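Local structure of Esterase/lipase (Lactobacillus rhamnosus, 4N5H) at residues L221-V226 against Q250-V255; E188-P193 against F205-L210; H278-N281 against E286-E289. The protein probably hydrolyses carboxylic esters, and may also transfer their acyl groups, as an esterase of the alpha/beta-hydrolase fold. The protein carries 1 engineered substitution. All coordinates share one frame; numbering follows the deposited sequence.

Interaction 1 (L221-V226 against Q250-V255); sequences LNFSQV and QALLKV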
loop_
_atom_site.group_PDB
_atom_site.type_symbol
_atom_site.label_atom_id
_atom_site.label_comp_id
_atom_site.label_asym_id
_atom_site.label_seq_id
_atom_site.Cartn_x
_atom_site.Cartn_y
_atom_site.Cartn_z
ATOM N N LEU A 221 -4.132 42.862 2.365
ATOM C CA LEU A 221 -4.026 41.493 2.985
ATOM C C LEU A 221 -5.452 40.917 3.183
ATOM O O LEU A 221 -5.567 39.714 3.292
ATOM C CB LEU A 221 -3.391 41.554 4.380
ATOM C CG LEU A 221 -1.967 41.517 4.762
ATOM C CD1 LEU A 221 -1.899 40.937 6.141
ATOM C CD2 LEU A 221 -1.117 40.718 3.843
ATOM N N ASN A 222 -6.468 41.782 3.304
ATOM C CA ASN A 222 -7.823 41.396 3.706
ATOM C C ASN A 222 -8.749 41.555 2.553
ATOM O O ASN A 222 -8.658 42.479 1.739
ATOM C CB ASN A 222 -8.278 42.235 4.898
ATOM C CG ASN A 222 -7.411 42.055 6.112
ATOM O OD1 ASN A 222 -7.616 41.158 6.913
ATOM N ND2 ASN A 222 -6.378 42.906 6.239
ATOM N N PHE A 223 -9.710 40.648 2.408
ATOM C CA PHE A 223 -10.729 40.826 1.361
ATOM C C PHE A 223 -11.383 42.195 1.413
ATOM O O PHE A 223 -11.696 42.775 0.380
ATOM C CB PHE A 223 -11.774 39.696 1.459
ATOM C CG PHE A 223 -12.849 39.787 0.461
ATOM C CD1 PHE A 223 -12.628 39.342 -0.810
ATOM C CD2 PHE A 223 -14.104 40.231 0.817
ATOM C CE1 PHE A 223 -13.593 39.422 -1.792
ATOM C CE2 PHE A 223 -15.103 40.288 -0.126
ATOM C CZ PHE A 223 -14.833 39.886 -1.441
ATOM N N SER A 224 -11.674 42.687 2.611
ATOM C CA SER A 224 -12.306 43.972 2.768
ATOM C C SER A 224 -11.457 45.091 2.122
ATOM O O SER A 224 -12.014 46.144 1.857
ATOM C CB SER A 224 -12.486 44.285 4.236
ATOM O OG SER A 224 -11.308 44.235 5.015
ATOM N N GLN A 225 -10.130 44.868 1.960
ATOM C CA GLN A 225 -9.242 45.866 1.313
ATOM C C GLN A 225 -9.178 45.719 -0.155
ATOM O O GLN A 225 -8.889 46.685 -0.833
ATOM C CB GLN A 225 -7.851 45.788 1.877
ATOM C CG GLN A 225 -7.729 46.236 3.276
ATOM C CD GLN A 225 -6.522 45.757 3.967
ATOM O OE1 GLN A 225 -6.090 44.624 3.874
ATOM N NE2 GLN A 225 -5.958 46.661 4.785
ATOM N N VAL A 226 -9.406 44.525 -0.737
ATOM C CA VAL A 226 -9.367 44.384 -2.186
ATOM C C VAL A 226 -10.723 44.414 -2.891
ATOM O O VAL A 226 -10.781 44.571 -4.086
ATOM C CB VAL A 226 -8.557 43.084 -2.563
ATOM C CG1 VAL A 226 -7.090 43.241 -2.178
ATOM C CG2 VAL A 226 -9.105 41.875 -1.854
ATOM N N GLN A 250 -18.512 35.141 9.784
ATOM C CA GLN A 250 -19.393 36.257 10.219
ATOM C C GLN A 250 -18.827 37.611 9.744
ATOM O O GLN A 250 -19.578 38.440 9.253
ATOM C CB GLN A 250 -19.559 36.309 11.731
ATOM C CG GLN A 250 -20.264 35.055 12.248
ATOM C CD GLN A 250 -20.538 35.142 13.740
ATOM O OE1 GLN A 250 -19.641 35.116 14.572
ATOM N NE2 GLN A 250 -21.793 35.176 14.058
ATOM N N ALA A 251 -17.554 37.807 9.888
ATOM C CA ALA A 251 -16.893 39.053 9.445
ATOM C C ALA A 251 -17.028 39.215 7.962
ATOM O O ALA A 251 -17.342 40.322 7.454
ATOM C CB ALA A 251 -15.432 39.084 9.838
ATOM N N LEU A 252 -16.779 38.141 7.190
ATOM C CA LEU A 252 -16.951 38.226 5.756
ATOM C C LEU A 252 -18.340 38.552 5.277
ATOM O O LEU A 252 -18.539 39.298 4.313
ATOM C CB LEU A 252 -16.546 36.893 5.076
ATOM C CG LEU A 252 -16.497 36.958 3.584
ATOM C CD1 LEU A 252 -15.600 38.082 3.066
ATOM C CD2 LEU A 252 -15.866 35.614 3.104
ATOM N N LEU A 253 -19.370 38.032 5.960
ATOM C CA LEU A 253 -20.686 38.379 5.536
ATOM C C LEU A 253 -20.942 39.945 5.633
ATOM O O LEU A 253 -21.594 40.522 4.800
ATOM C CB LEU A 253 -21.718 37.659 6.372
ATOM C CG LEU A 253 -21.884 36.160 6.146
ATOM C CD1 LEU A 253 -22.768 35.625 7.276
ATOM C CD2 LEU A 253 -22.459 35.933 4.797
ATOM N N LYS A 254 -20.466 40.525 6.689
ATOM C CA LYS A 254 -20.595 41.948 6.857
ATOM C C LYS A 254 -19.885 42.700 5.740
ATOM O O LYS A 254 -20.366 43.701 5.248
ATOM C CB LYS A 254 -20.059 42.397 8.225
ATOM C CG LYS A 254 -20.961 41.966 9.350
ATOM C CD LYS A 254 -20.261 42.231 10.675
ATOM C CE LYS A 254 -21.195 41.816 11.778
ATOM N NZ LYS A 254 -20.320 41.446 12.907
ATOM N N VAL A 255 -18.690 42.245 5.363
ATOM C CA VAL A 255 -17.987 42.826 4.172
ATOM C C VAL A 255 -18.756 42.655 2.891
ATOM O O VAL A 255 -18.894 43.614 2.077
ATOM C CB VAL A 255 -16.574 42.242 3.978
ATOM C CG1 VAL A 255 -15.940 42.830 2.728
ATOM C CG2 VAL A 255 -15.766 42.443 5.237
#
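Phe223 and Leu252 supply the nearest approach between 221-226 and 250-255, and the contact is apolar: no hydrogen bond crosses it. CD1 of Leu252 comes within 3.5 Å of Phe223 CD2, meeting the ring obliquely, with the two side chains running at about a right angle. CG1 of Val255 lies 3.7 Å from the same CD2, so one ortho carbon of the ring is flanked by two methyl groups. The phenyl group gets there because CG is anti to the backbone N (chi1 179°). Val255 also forks over Ser224, its CG2 lying 3.9 Å from Ser224 CB and its CG1 close to Ser224 CA.

In the alpha/beta-hydrolase fold of this enzyme, the contact sets the short helix 223-226 against helix 246-258, which follows strand 235-240 and precedes its parallel neighbour 263-268. Phe223 also touches Ser153 and Cys157 of helix 147-158.

The polar bonds do not involve 250-255. Within 221-226, Gln225 OE1 receives Asn222 N in the carbonyl plane at 2.9 Å, while Asn222 ND2 reaches it from above that plane, with a nearly straight N-H...O angle of 163°. Ser224 OG goes outside both segments, hydrogen-bonded to Glu188 OE1.

Interaction 2 (E188-P193 against F205-L210); sequences EPSKLP and FYLDKL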
loop_
_atom_site.group_PDB
_atom_site.type_symbol
_atom_site.label_atom_id
_atom_site.label_comp_id
_atom_site.label_asym_id
_atom_site.label_seq_id
_atom_site.Cartn_x
_atom_site.Cartn_y
_atom_site.Cartn_z
ATOM N N GLU A 188 -10.268 37.629 6.420
ATOM C CA GLU A 188 -9.877 38.847 7.134
ATOM C C GLU A 188 -8.786 38.552 8.153
ATOM O O GLU A 188 -9.036 38.560 9.374
ATOM C CB GLU A 188 -11.123 39.471 7.789
ATOM C CG GLU A 188 -12.225 39.814 6.825
ATOM C CD GLU A 188 -11.884 41.023 5.957
ATOM O OE1 GLU A 188 -11.553 42.105 6.518
ATOM O OE2 GLU A 188 -11.953 40.908 4.755
ATOM N N PRO A 189 -7.564 38.229 7.676
ATOM C CA PRO A 189 -6.534 37.747 8.594
ATOM C C PRO A 189 -6.191 38.804 9.674
ATOM O O PRO A 189 -5.781 38.413 10.804
ATOM C CB PRO A 189 -5.337 37.513 7.726
ATOM C CG PRO A 189 -5.648 37.871 6.419
ATOM C CD PRO A 189 -7.115 38.041 6.287
ATOM N N SER A 190 -6.475 40.080 9.397
ATOM C CA SER A 190 -6.117 41.144 10.426
ATOM C C SER A 190 -6.989 41.026 11.663
ATOM O O SER A 190 -6.561 41.511 12.752
ATOM C CB SER A 190 -6.194 42.577 9.818
ATOM O OG SER A 190 -5.235 42.657 8.849
ATOM N N LYS A 191 -8.134 40.370 11.549
ATOM C CA LYS A 191 -9.008 40.064 12.694
ATOM C C LYS A 191 -8.647 38.787 13.408
ATOM O O LYS A 191 -9.394 38.352 14.321
ATOM C CB LYS A 191 -10.444 39.931 12.200
ATOM C CG LYS A 191 -10.987 41.194 11.622
ATOM C CD LYS A 191 -12.461 40.984 11.322
ATOM C CE LYS A 191 -13.072 42.196 10.639
ATOM N NZ LYS A 191 -12.814 43.403 11.488
ATOM N N LEU A 192 -7.569 38.098 13.005
ATOM C CA LEU A 192 -7.239 36.818 13.646
ATOM C C LEU A 192 -7.115 36.961 15.207
ATOM O O LEU A 192 -7.512 36.031 15.955
ATOM C CB LEU A 192 -5.996 36.172 13.047
ATOM C CG LEU A 192 -6.337 35.388 11.762
ATOM C CD1 LEU A 192 -5.041 34.981 11.153
ATOM C CD2 LEU A 192 -7.104 34.151 12.167
ATOM N N PRO A 193 -6.589 38.108 15.687
ATOM C CA PRO A 193 -6.433 38.265 17.181
ATOM C C PRO A 193 -7.686 38.214 18.090
ATOM O O PRO A 193 -7.557 38.007 19.282
ATOM C CB PRO A 193 -5.795 39.650 17.279
ATOM C CG PRO A 193 -4.867 39.615 16.111
ATOM C CD PRO A 193 -5.713 39.059 14.964
ATOM N N PHE A 205 2.671 37.265 13.919
ATOM C CA PHE A 205 3.713 36.593 13.158
ATOM C C PHE A 205 3.211 36.129 11.756
ATOM O O PHE A 205 3.921 36.266 10.756
ATOM C CB PHE A 205 4.240 35.383 13.905
ATOM C CG PHE A 205 5.347 34.675 13.209
ATOM C CD1 PHE A 205 6.590 35.255 13.100
ATOM C CD2 PHE A 205 5.128 33.397 12.595
ATOM C CE1 PHE A 205 7.636 34.590 12.469
ATOM C CE2 PHE A 205 6.149 32.773 11.931
ATOM C CZ PHE A 205 7.401 33.356 11.848
ATOM N N TYR A 206 2.029 35.535 11.712
ATOM C CA TYR A 206 1.394 35.212 10.408
ATOM C C TYR A 206 1.250 36.459 9.475
ATOM O O TYR A 206 1.537 36.435 8.242
ATOM C CB TYR A 206 0.019 34.554 10.550
ATOM C CG TYR A 206 0.057 33.089 10.847
ATOM C CD1 TYR A 206 0.381 32.628 12.081
ATOM C CD2 TYR A 206 -0.270 32.149 9.888
ATOM C CE1 TYR A 206 0.438 31.262 12.341
ATOM C CE2 TYR A 206 -0.278 30.802 10.173
ATOM C CZ TYR A 206 0.043 30.356 11.419
ATOM O OH TYR A 206 0.114 28.984 11.734
ATOM N N LEU A 207 0.774 37.521 10.066
ATOM C CA LEU A 207 0.540 38.750 9.341
ATOM C C LEU A 207 1.847 39.348 8.811
ATOM O O LEU A 207 1.896 39.827 7.665
ATOM C CB LEU A 207 -0.245 39.724 10.221
ATOM C CG LEU A 207 -1.653 39.298 10.630
ATOM C CD1 LEU A 207 -2.265 40.203 11.689
ATOM C CD2 LEU A 207 -2.474 39.269 9.373
ATOM N N ASP A 208 2.892 39.299 9.625
ATOM C CA ASP A 208 4.206 39.724 9.197
ATOM C C ASP A 208 4.800 38.929 8.056
ATOM O O ASP A 208 5.407 39.465 7.146
ATOM C CB ASP A 208 5.163 39.701 10.398
ATOM C CG ASP A 208 4.986 40.949 11.294
ATOM O OD1 ASP A 208 4.233 41.895 10.882
ATOM O OD2 ASP A 208 5.628 41.013 12.389
ATOM N N LYS A 209 4.673 37.615 8.115
ATOM C CA LYS A 209 5.188 36.773 7.070
ATOM C C LYS A 209 4.306 36.949 5.802
ATOM O O LYS A 209 4.874 36.815 4.697
ATOM C CB LYS A 209 5.335 35.297 7.547
ATOM C CG LYS A 209 6.421 35.043 8.629
ATOM C CD LYS A 209 7.762 35.601 8.199
ATOM C CE LYS A 209 8.814 35.475 9.290
ATOM N NZ LYS A 209 10.046 36.167 8.840
ATOM N N LEU A 210 3.024 37.123 5.954
ATOM C CA LEU A 210 2.157 37.346 4.781
ATOM C C LEU A 210 2.578 38.639 4.082
ATOM O O LEU A 210 2.698 38.681 2.862
ATOM C CB LEU A 210 0.690 37.488 5.163
ATOM C CG LEU A 210 -0.035 36.165 5.318
ATOM C CD1 LEU A 210 -1.380 36.431 5.959
ATOM C CD2 LEU A 210 -0.189 35.490 3.930
#
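Leu207 lays its two methyl groups over the Pro189-Ser190 peptide, a placement measured by CD2 at 3.7 Å from Pro189 CB and equally 3.7 Å from Pro189 O. CD1 approaches the same carbonyl oxygen at 4.0 Å, so both methyls lie on one face of the peptide near its oxygen, and of the two CD2 alone reaches the proline ring, at CB. That oxygen already accepts Leu192 N in the 3-10 turn, at 2.9 Å. With CG anti to the carbonyl carbon (chi1 -64°), Leu207 extends from helix 203-211 toward the turn. One helical turn further on, Leu210 adds a looser touch, its CD1 4.5 Å from Pro189 CB.

No hydrogen bond joins the two segments. Ser190 OG, 4.4 Å from Leu207 CD2, finds its polar partner in Asn222 ND2. Beyond the contact, Leu207 also meets Leu221, and Phe205 packs on Met7 and Val11 of helix 2-28, which places helix 203-211 between that long N-terminal helix and the 3-10 turn.

The geometry is that of a leucine from a helix seated on a proline-led 3-10 turn, within the connection between strands 179-183 and 235-240 of the alpha/beta-hydrolase sheet, where this family commonly carries helical insertions.

Interaction 3 (H278-N281 against E286-E289); sequences HVFN and EWPE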
loop_
_atom_site.group_PDB
_atom_site.type_symbol
_atom_site.label_atom_id
_atom_site.label_comp_id
_atom_site.label_asym_id
_atom_site.label_seq_id
_atom_site.Cartn_x
_atom_site.Cartn_y
_atom_site.Cartn_z
ATOM N N HIS A 278 -14.168 22.717 11.111
ATOM C CA HIS A 278 -13.470 23.461 10.054
ATOM C C HIS A 278 -13.200 22.554 8.904
ATOM O O HIS A 278 -12.652 21.476 9.050
ATOM C CB HIS A 278 -12.132 23.950 10.670
ATOM C CG HIS A 278 -11.346 24.848 9.789
ATOM N ND1 HIS A 278 -11.817 26.085 9.405
ATOM C CD2 HIS A 278 -10.094 24.740 9.294
ATOM C CE1 HIS A 278 -10.913 26.656 8.621
ATOM N NE2 HIS A 278 -9.842 25.896 8.590
ATOM N N VAL A 279 -13.579 23.030 7.733
ATOM C CA VAL A 279 -13.371 22.426 6.447
ATOM C C VAL A 279 -13.763 20.955 6.345
ATOM O O VAL A 279 -13.135 20.192 5.625
ATOM C CB VAL A 279 -11.952 22.657 5.860
ATOM C CG1 VAL A 279 -11.668 24.165 5.744
ATOM C CG2 VAL A 279 -10.874 21.955 6.595
ATOM N N PHE A 280 -14.837 20.571 7.027
ATOM C CA PHE A 280 -15.195 19.133 7.122
ATOM C C PHE A 280 -15.507 18.546 5.761
ATOM O O PHE A 280 -15.170 17.399 5.504
ATOM C CB PHE A 280 -16.387 18.893 8.096
ATOM C CG PHE A 280 -17.702 19.303 7.488
ATOM C CD1 PHE A 280 -18.419 18.440 6.665
ATOM C CD2 PHE A 280 -18.237 20.608 7.710
ATOM C CE1 PHE A 280 -19.608 18.881 6.052
ATOM C CE2 PHE A 280 -19.414 21.029 7.162
ATOM C CZ PHE A 280 -20.132 20.150 6.290
ATOM N N ASN A 281 -16.078 19.356 4.905
ATOM C CA ASN A 281 -16.506 18.883 3.549
ATOM C C ASN A 281 -15.408 18.644 2.536
ATOM O O ASN A 281 -15.584 17.980 1.528
ATOM C CB ASN A 281 -17.615 19.749 2.988
ATOM C CG ASN A 281 -17.183 21.165 2.789
ATOM O OD1 ASN A 281 -16.813 21.835 3.784
ATOM N ND2 ASN A 281 -17.073 21.595 1.576
ATOM N N GLU A 286 -16.818 11.886 1.955
ATOM C CA GLU A 286 -17.737 10.756 1.930
ATOM C C GLU A 286 -18.893 10.939 2.930
ATOM O O GLU A 286 -19.856 10.199 2.907
ATOM C CB GLU A 286 -16.911 9.462 2.210
ATOM C CG GLU A 286 -16.538 9.150 3.668
ATOM C CD GLU A 286 -15.364 9.921 4.241
ATOM O OE1 GLU A 286 -14.852 10.881 3.587
ATOM O OE2 GLU A 286 -14.957 9.618 5.351
ATOM N N TRP A 287 -18.780 11.890 3.856
ATOM C CA TRP A 287 -19.852 12.009 4.801
ATOM C C TRP A 287 -21.104 12.563 4.060
ATOM O O TRP A 287 -21.004 13.480 3.241
ATOM C CB TRP A 287 -19.535 12.975 5.865
ATOM C CG TRP A 287 -18.386 12.639 6.747
ATOM C CD1 TRP A 287 -17.699 11.503 6.811
ATOM C CD2 TRP A 287 -17.915 13.483 7.806
ATOM N NE1 TRP A 287 -16.781 11.574 7.833
ATOM C CE2 TRP A 287 -16.878 12.789 8.451
ATOM C CE3 TRP A 287 -18.278 14.781 8.254
ATOM C CZ2 TRP A 287 -16.110 13.357 9.486
ATOM C CZ3 TRP A 287 -17.549 15.343 9.333
ATOM C CH2 TRP A 287 -16.497 14.622 9.946
ATOM N N PRO A 288 -22.328 12.155 4.488
ATOM C CA PRO A 288 -23.576 12.725 3.902
ATOM C C PRO A 288 -23.661 14.249 3.893
ATOM O O PRO A 288 -24.032 14.844 2.883
ATOM C CB PRO A 288 -24.669 12.132 4.822
ATOM C CG PRO A 288 -24.077 10.861 5.342
ATOM C CD PRO A 288 -22.596 10.997 5.372
ATOM N N GLU A 289 -23.233 14.923 4.944
ATOM C CA GLU A 289 -23.265 16.397 4.934
ATOM C C GLU A 289 -22.282 17.034 3.979
ATOM O O GLU A 289 -22.489 18.111 3.433
ATOM C CB GLU A 289 -23.019 16.956 6.322
ATOM C CG GLU A 289 -24.025 16.596 7.445
ATOM C CD GLU A 289 -23.633 15.358 8.209
ATOM O OE1 GLU A 289 -22.894 14.467 7.701
ATOM O OE2 GLU A 289 -24.078 15.314 9.373
#
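Phe280 carries its CG between the backbone N and the carbonyl carbon (chi1 75°), and Trp287 turns its CG anti to the carbonyl carbon (chi1 -63°); these two torsions bring the phenyl ring and the benzo side of the indole together. Trp287 CZ3 lies 3.9 Å from Phe280 CB, and Trp287 CE3 is 4.0 Å from Phe280 CD1. The approach is oblique from both rings, so the evidence supports apolar contact rather than a stack.

Phe280 CE1 meets a different residue. It is 3.9 Å from Glu289 CB and equally 3.9 Å from Glu289 C, the carbonyl carbon lying at the ring edge near its plane. The glutamate carboxylate leads away from the phenyl group, and the phenyl and carboxylate planes stand 72° apart. One face of the phenyl ring is occupied by Asn281 CB, 3.7 Å above the plane and offset toward the rim, while Trp268 meets the ring edge-to-face. An alanine in place of Phe280 is likely to open a gap beside the indole and the start of helix 288-311, and to cost Trp268 this edge-to-face neighbour.

His278, two residues before Phe280, is hydrogen-bonded through ND1 to Asp243 and through NE2 to Ser146, consistent with a Ser-His-Asp catalytic triad. Trp287 bonds through NE1 to Thr39 O of the second subunit and stacks on Tyr41 of that subunit, while Glu289 OE2 is hydrogen-bonded to His275 and salt-bridged to Arg133 of the second subunit.

Chemically, the contact divides its work: carbon surfaces join the two segments, while the polar ends engage other partners. The shared apolar patch thus connects the backbone following the probable catalytic histidine to residues at the subunit interface.

Along the chain the contacts come in series: interaction 2 closes before interaction 1 opens, and interaction 3 follows both. Interactions 1 and 2 are neighbours, with centres 13 Å apart, and they touch directly, Asn222 OD1 packing 3.0 Å from Pro189 N. Together they join pieces of the connection after strand 179-183, helices 203-211 and 223-226 among them, and bring in helix 246-258. Interaction 3 stands apart, its centre 25 Å from that of interaction 1 and 27 Å from that of interaction 2. Just after the probable catalytic histidine and beside a subunit interface, it joins the histidine loop to the C-terminal helix 288-311, whereas the other two meet no other chain.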